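Local structure of lipoprotein (Colwellia psychrerythraea, 3O0Y) at residues 286-298 / 548-560. The protein is a putative lipoprotein of unknown function, assigned to a family related to metallopeptidases and possibly able to bind lipid. Sequence-based numbering, arbitrary orientation.
With SO4 (sulfate ion), chain D.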
loop_
_atom_site.group_PDB
_atom_site.type_symbol
_atom_site.label_atom_id
_atom_site.label_comp_id
_atom_site.label_asym_id
_atom_site.label_seq_id
_atom_site.Cartn_x
_atom_site.Cartn_y
_atom_site.Cartn_z
ATOM N N VAL A 286 13.172 10.739 16.440
ATOM C CA VAL A 286 12.022 10.322 17.188
ATOM C C VAL A 286 10.874 9.962 16.256
ATOM O O VAL A 286 10.161 8.984 16.499
ATOM C CB VAL A 286 11.650 11.463 18.201
ATOM C CG1 VAL A 286 10.302 11.158 18.826
ATOM C CG2 VAL A 286 12.802 11.583 19.218
ATOM N N TYR A 287 10.664 10.731 15.215
ATOM C CA TYR A 287 9.694 10.370 14.203
ATOM C C TYR A 287 9.923 8.965 13.615
ATOM O O TYR A 287 8.985 8.164 13.510
ATOM C CB TYR A 287 9.711 11.385 13.090
ATOM C CG TYR A 287 8.734 11.072 11.979
ATOM C CD1 TYR A 287 7.456 11.578 11.980
ATOM C CD2 TYR A 287 9.051 10.160 11.013
ATOM C CE1 TYR A 287 6.556 11.249 10.962
ATOM C CE2 TYR A 287 8.164 9.774 10.055
ATOM C CZ TYR A 287 6.904 10.308 10.025
ATOM O OH TYR A 287 6.015 9.943 9.019
ATOM N N TYR A 288 11.192 8.706 13.279
ATOM C CA TYR A 288 11.550 7.437 12.659
ATOM C C TYR A 288 11.319 6.291 13.607
ATOM O O TYR A 288 10.792 5.237 13.187
ATOM C CB TYR A 288 12.998 7.473 12.141
ATOM C CG TYR A 288 13.337 6.249 11.296
ATOM C CD1 TYR A 288 12.588 5.949 10.156
ATOM C CD2 TYR A 288 14.435 5.435 11.610
ATOM C CE1 TYR A 288 12.897 4.827 9.386
ATOM C CE2 TYR A 288 14.764 4.355 10.809
ATOM C CZ TYR A 288 13.997 4.056 9.744
ATOM O OH TYR A 288 14.333 2.953 8.965
ATOM N N GLN A 289 11.643 6.464 14.888
ATOM C CA GLN A 289 11.378 5.382 15.854
ATOM C C GLN A 289 9.854 5.049 15.938
ATOM O O GLN A 289 9.423 3.875 15.986
ATOM C CB GLN A 289 11.995 5.651 17.245
ATOM C CG GLN A 289 12.042 4.378 18.133
ATOM C CD GLN A 289 12.995 3.267 17.567
ATOM O OE1 GLN A 289 12.642 2.035 17.359
ATOM N NE2 GLN A 289 14.219 3.697 17.315
ATOM N N ASP A 290 9.037 6.060 15.861
ATOM C CA ASP A 290 7.584 5.877 15.731
ATOM C C ASP A 290 7.156 5.190 14.442
ATOM O O ASP A 290 6.326 4.285 14.478
ATOM C CB ASP A 290 6.839 7.225 15.884
ATOM C CG ASP A 290 5.307 7.046 15.774
ATOM O OD1 ASP A 290 4.687 6.423 16.704
ATOM O OD2 ASP A 290 4.777 7.373 14.685
ATOM N N ALA A 291 7.802 5.549 13.336
ATOM C CA ALA A 291 7.544 4.874 12.068
ATOM C C ALA A 291 7.896 3.411 12.135
ATOM O O ALA A 291 7.149 2.555 11.606
ATOM C CB ALA A 291 8.216 5.557 10.931
ATOM N N ILE A 292 8.981 3.080 12.791
ATOM C CA ILE A 292 9.352 1.675 12.966
ATOM C C ILE A 292 8.296 0.927 13.748
ATOM O O ILE A 292 7.946 -0.214 13.393
ATOM C CB ILE A 292 10.768 1.573 13.678
ATOM C CG1 ILE A 292 11.837 2.079 12.766
ATOM C CG2 ILE A 292 11.115 0.118 14.134
ATOM C CD1 ILE A 292 13.252 2.154 13.430
ATOM N N LYS A 293 7.792 1.563 14.816
ATOM C CA LYS A 293 6.676 0.934 15.572
ATOM C C LYS A 293 5.394 0.763 14.705
ATOM O O LYS A 293 4.788 -0.339 14.660
ATOM C CB LYS A 293 6.384 1.742 16.820
ATOM C CG LYS A 293 5.230 1.023 17.565
ATOM C CD LYS A 293 5.071 1.210 19.045
ATOM C CE LYS A 293 4.087 0.088 19.570
ATOM N NZ LYS A 293 4.528 -1.382 19.403
ATOM N N GLN A 294 4.987 1.810 13.991
ATOM C CA GLN A 294 3.710 1.785 13.293
ATOM C C GLN A 294 3.747 1.005 11.984
ATOM O O GLN A 294 2.746 0.394 11.603
ATOM C CB GLN A 294 3.221 3.215 12.971
ATOM C CG GLN A 294 2.982 4.156 14.156
ATOM C CD GLN A 294 2.187 3.612 15.268
ATOM O OE1 GLN A 294 1.153 2.915 15.088
ATOM N NE2 GLN A 294 2.661 3.915 16.491
ATOM N N LEU A 295 4.849 1.128 11.261
ATOM C CA LEU A 295 4.961 0.518 9.927
ATOM C C LEU A 295 5.843 -0.737 9.886
ATOM O O LEU A 295 5.707 -1.603 8.998
ATOM C CB LEU A 295 5.429 1.607 8.941
ATOM C CG LEU A 295 4.480 2.808 8.756
ATOM C CD1 LEU A 295 5.171 3.870 7.871
ATOM C CD2 LEU A 295 3.116 2.315 8.133
ATOM N N GLY A 296 6.814 -0.850 10.788
ATOM C CA GLY A 296 7.537 -2.091 10.932
ATOM C C GLY A 296 7.049 -3.025 11.978
ATOM O O GLY A 296 7.541 -4.153 12.046
ATOM N N ASP A 297 6.106 -2.566 12.807
ATOM C CA ASP A 297 5.601 -3.267 13.988
ATOM C C ASP A 297 6.740 -3.858 14.831
ATOM O O ASP A 297 6.767 -5.050 15.177
ATOM C CB ASP A 297 4.601 -4.353 13.520
ATOM C CG ASP A 297 3.634 -4.798 14.600
ATOM O OD1 ASP A 297 3.742 -4.362 15.772
ATOM O OD2 ASP A 297 2.823 -5.700 14.268
ATOM N N SER A 298 7.725 -3.007 15.125
ATOM C CA SER A 298 8.870 -3.403 15.835
ATOM C C SER A 298 9.288 -2.325 16.868
ATOM O O SER A 298 9.095 -1.115 16.653
ATOM C CB SER A 298 10.023 -3.689 14.868
ATOM O OG SER A 298 11.252 -4.143 15.542
ATOM N N ALA A 548 10.289 9.355 1.006
ATOM C CA ALA A 548 8.956 9.968 1.247
ATOM C C ALA A 548 8.158 9.203 2.270
ATOM O O ALA A 548 7.251 9.768 2.877
ATOM C CB ALA A 548 8.129 10.016 -0.093
ATOM N N TRP A 549 8.422 7.892 2.396
ATOM C CA TRP A 549 7.681 6.959 3.279
ATOM C C TRP A 549 8.563 6.262 4.312
ATOM O O TRP A 549 8.663 5.055 4.345
ATOM C CB TRP A 549 6.998 5.861 2.461
ATOM C CG TRP A 549 5.941 6.265 1.548
ATOM C CD1 TRP A 549 5.278 7.461 1.492
ATOM C CD2 TRP A 549 5.310 5.426 0.565
ATOM N NE1 TRP A 549 4.326 7.431 0.508
ATOM C CE2 TRP A 549 4.331 6.198 -0.082
ATOM C CE3 TRP A 549 5.505 4.110 0.146
ATOM C CZ2 TRP A 549 3.552 5.691 -1.111
ATOM C CZ3 TRP A 549 4.760 3.614 -0.891
ATOM C CH2 TRP A 549 3.763 4.389 -1.488
ATOM N N PRO A 550 9.275 7.013 5.155
ATOM C CA PRO A 550 10.110 6.374 6.143
ATOM C C PRO A 550 9.449 5.282 6.959
ATOM O O PRO A 550 8.376 5.455 7.526
ATOM C CB PRO A 550 10.563 7.528 7.059
ATOM C CG PRO A 550 10.032 8.718 6.479
ATOM C CD PRO A 550 8.994 8.394 5.470
ATOM N N GLY A 551 10.124 4.131 6.980
ATOM C CA GLY A 551 9.728 2.947 7.718
ATOM C C GLY A 551 8.848 1.961 7.000
ATOM O O GLY A 551 8.761 0.780 7.427
ATOM N N GLN A 552 8.139 2.408 5.980
ATOM C CA GLN A 552 7.139 1.594 5.275
ATOM C C GLN A 552 7.833 0.373 4.667
ATOM O O GLN A 552 7.235 -0.725 4.710
ATOM C CB GLN A 552 6.288 2.354 4.249
ATOM C CG GLN A 552 5.125 1.534 3.640
ATOM C CD GLN A 552 5.485 0.527 2.593
ATOM O OE1 GLN A 552 6.433 0.722 1.824
ATOM N NE2 GLN A 552 4.646 -0.558 2.456
ATOM N N ALA A 553 9.063 0.526 4.186
ATOM C CA ALA A 553 9.779 -0.552 3.528
ATOM C C ALA A 553 10.208 -1.605 4.505
ATOM O O ALA A 553 10.672 -2.677 4.093
ATOM C CB ALA A 553 11.079 -0.009 2.808
ATOM N N LEU A 554 10.116 -1.338 5.812
ATOM C CA LEU A 554 10.518 -2.305 6.830
ATOM C C LEU A 554 9.486 -3.437 7.054
ATOM O O LEU A 554 9.850 -4.522 7.506
ATOM C CB LEU A 554 10.805 -1.581 8.145
ATOM C CG LEU A 554 11.791 -0.451 8.084
ATOM C CD1 LEU A 554 11.876 0.164 9.533
ATOM C CD2 LEU A 554 13.190 -0.834 7.564
ATOM N N GLY A 555 8.211 -3.221 6.692
ATOM C CA GLY A 555 7.155 -4.152 7.025
ATOM C C GLY A 555 7.288 -5.491 6.410
ATOM O O GLY A 555 6.892 -6.547 6.999
ATOM N N TYR A 556 7.844 -5.472 5.213
ATOM C CA TYR A 556 7.872 -6.657 4.341
ATOM C C TYR A 556 8.680 -7.752 5.040
ATOM O O TYR A 556 8.170 -8.850 5.328
ATOM C CB TYR A 556 8.535 -6.335 2.980
ATOM C CG TYR A 556 7.792 -5.321 2.182
ATOM C CD1 TYR A 556 6.891 -5.721 1.206
ATOM C CD2 TYR A 556 7.903 -3.945 2.454
ATOM C CE1 TYR A 556 6.132 -4.821 0.572
ATOM C CE2 TYR A 556 7.150 -3.044 1.775
ATOM C CZ TYR A 556 6.221 -3.468 0.885
ATOM O OH TYR A 556 5.460 -2.552 0.208
ATOM N N LYS A 557 9.964 -7.502 5.278
ATOM C CA LYS A 557 10.785 -8.520 5.913
ATOM C C LYS A 557 10.463 -8.669 7.403
ATOM O O LYS A 557 10.561 -9.759 7.921
ATOM C CB LYS A 557 12.278 -8.301 5.673
ATOM C CG LYS A 557 12.771 -9.088 4.519
ATOM C CD LYS A 557 12.934 -10.549 4.997
ATOM C CE LYS A 557 13.182 -11.520 3.904
ATOM N NZ LYS A 557 13.440 -12.965 4.432
ATOM N N LEU A 558 10.272 -7.594 8.165
ATOM C CA LEU A 558 10.045 -7.793 9.610
ATOM C C LEU A 558 8.760 -8.641 9.840
ATOM O O LEU A 558 8.719 -9.529 10.690
ATOM C CB LEU A 558 10.001 -6.472 10.339
ATOM C CG LEU A 558 11.316 -5.726 10.343
ATOM C CD1 LEU A 558 11.166 -4.377 11.074
ATOM C CD2 LEU A 558 12.458 -6.589 10.871
ATOM N N GLY A 559 7.714 -8.398 9.038
ATOM C CA GLY A 559 6.528 -9.133 9.176
ATOM C C GLY A 559 6.733 -10.584 8.734
ATOM O O GLY A 559 6.247 -11.496 9.408
ATOM N N MET A 560 7.413 -10.818 7.614
ATOM C CA MET A 560 7.664 -12.148 7.131
ATOM C C MET A 560 8.467 -12.978 8.160
ATOM O O MET A 560 8.109 -14.141 8.445
ATOM C CB MET A 560 8.330 -12.134 5.736
ATOM C CG MET A 560 8.505 -13.527 5.127
ATOM S SD MET A 560 10.027 -13.621 3.950
ATOM C CE MET A 560 9.771 -15.298 3.236
HETATM S S SO4 D . 5.801 -3.585 -3.157
HETATM O O1 SO4 D . 6.675 -4.682 -2.659
HETATM O O2 SO4 D . 5.175 -4.026 -4.359
HETATM O O3 SO4 D . 4.691 -3.273 -2.224
HETATM O O4 SO4 D . 6.534 -2.349 -3.231
HETATM O O HOH W 1 6.442 7.334 8.040
#
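L295 and A291 press against the backbone of P550-Q552, a worked example of helix packing mediated by small residues. In this largely helical DUF885 protein, the last turns of helix 284-296 meet the loop leading from helix 536-548 into helix 555-574; the two helix segments cross at -60°, axes 10.0 Å apart. The tight part is built on glycines. The CA atoms of G296 and G555 lie 4.4 Å apart. G551, with positive phi and no side chain, turns the chain close under A291 CB (CA to CB 4.4 Å), which sits 3.4 Å from P550 O. L295 CG is anti to the carbonyl carbon (chi1 -62°) and, with the chain extended beyond it, CD1 comes to 3.6 Å from P550 O. No direct hydrogen bond joins the segments; water links Y287 OH to P550 O, and N467 bridges the backbone oxygens of L295 and Q552. Y288 turns the edge of its ring to G551 N while I292 CG1 lies over one face, offset toward the rim; the Y288 hydroxyl bonds to D511, and L554 CD1 packs 3.8 Å from I292 CG1. At the S298 edge the fit slackens: partly exposed L558 still lies against G296 O, but meets S298 CB only through CD1, at 4.0 Å. The Y556 side chain leaves its backbone away from helix 284-296, and its OH meets a sulfate, probably from the crystallisation liquor, that R504, R507 and R545 also bind. A phenylalanine in place of Y556 would probably leave Q552 NE2 without its acceptor and the sulfate without one of its donors. R545 holds Q552 OE1. The Q552 NE2 bond to Y556 OH is nearly straight (170°) and in the amide plane, while Y556 OH donates in turn to sulfate O3 at 2.7 Å.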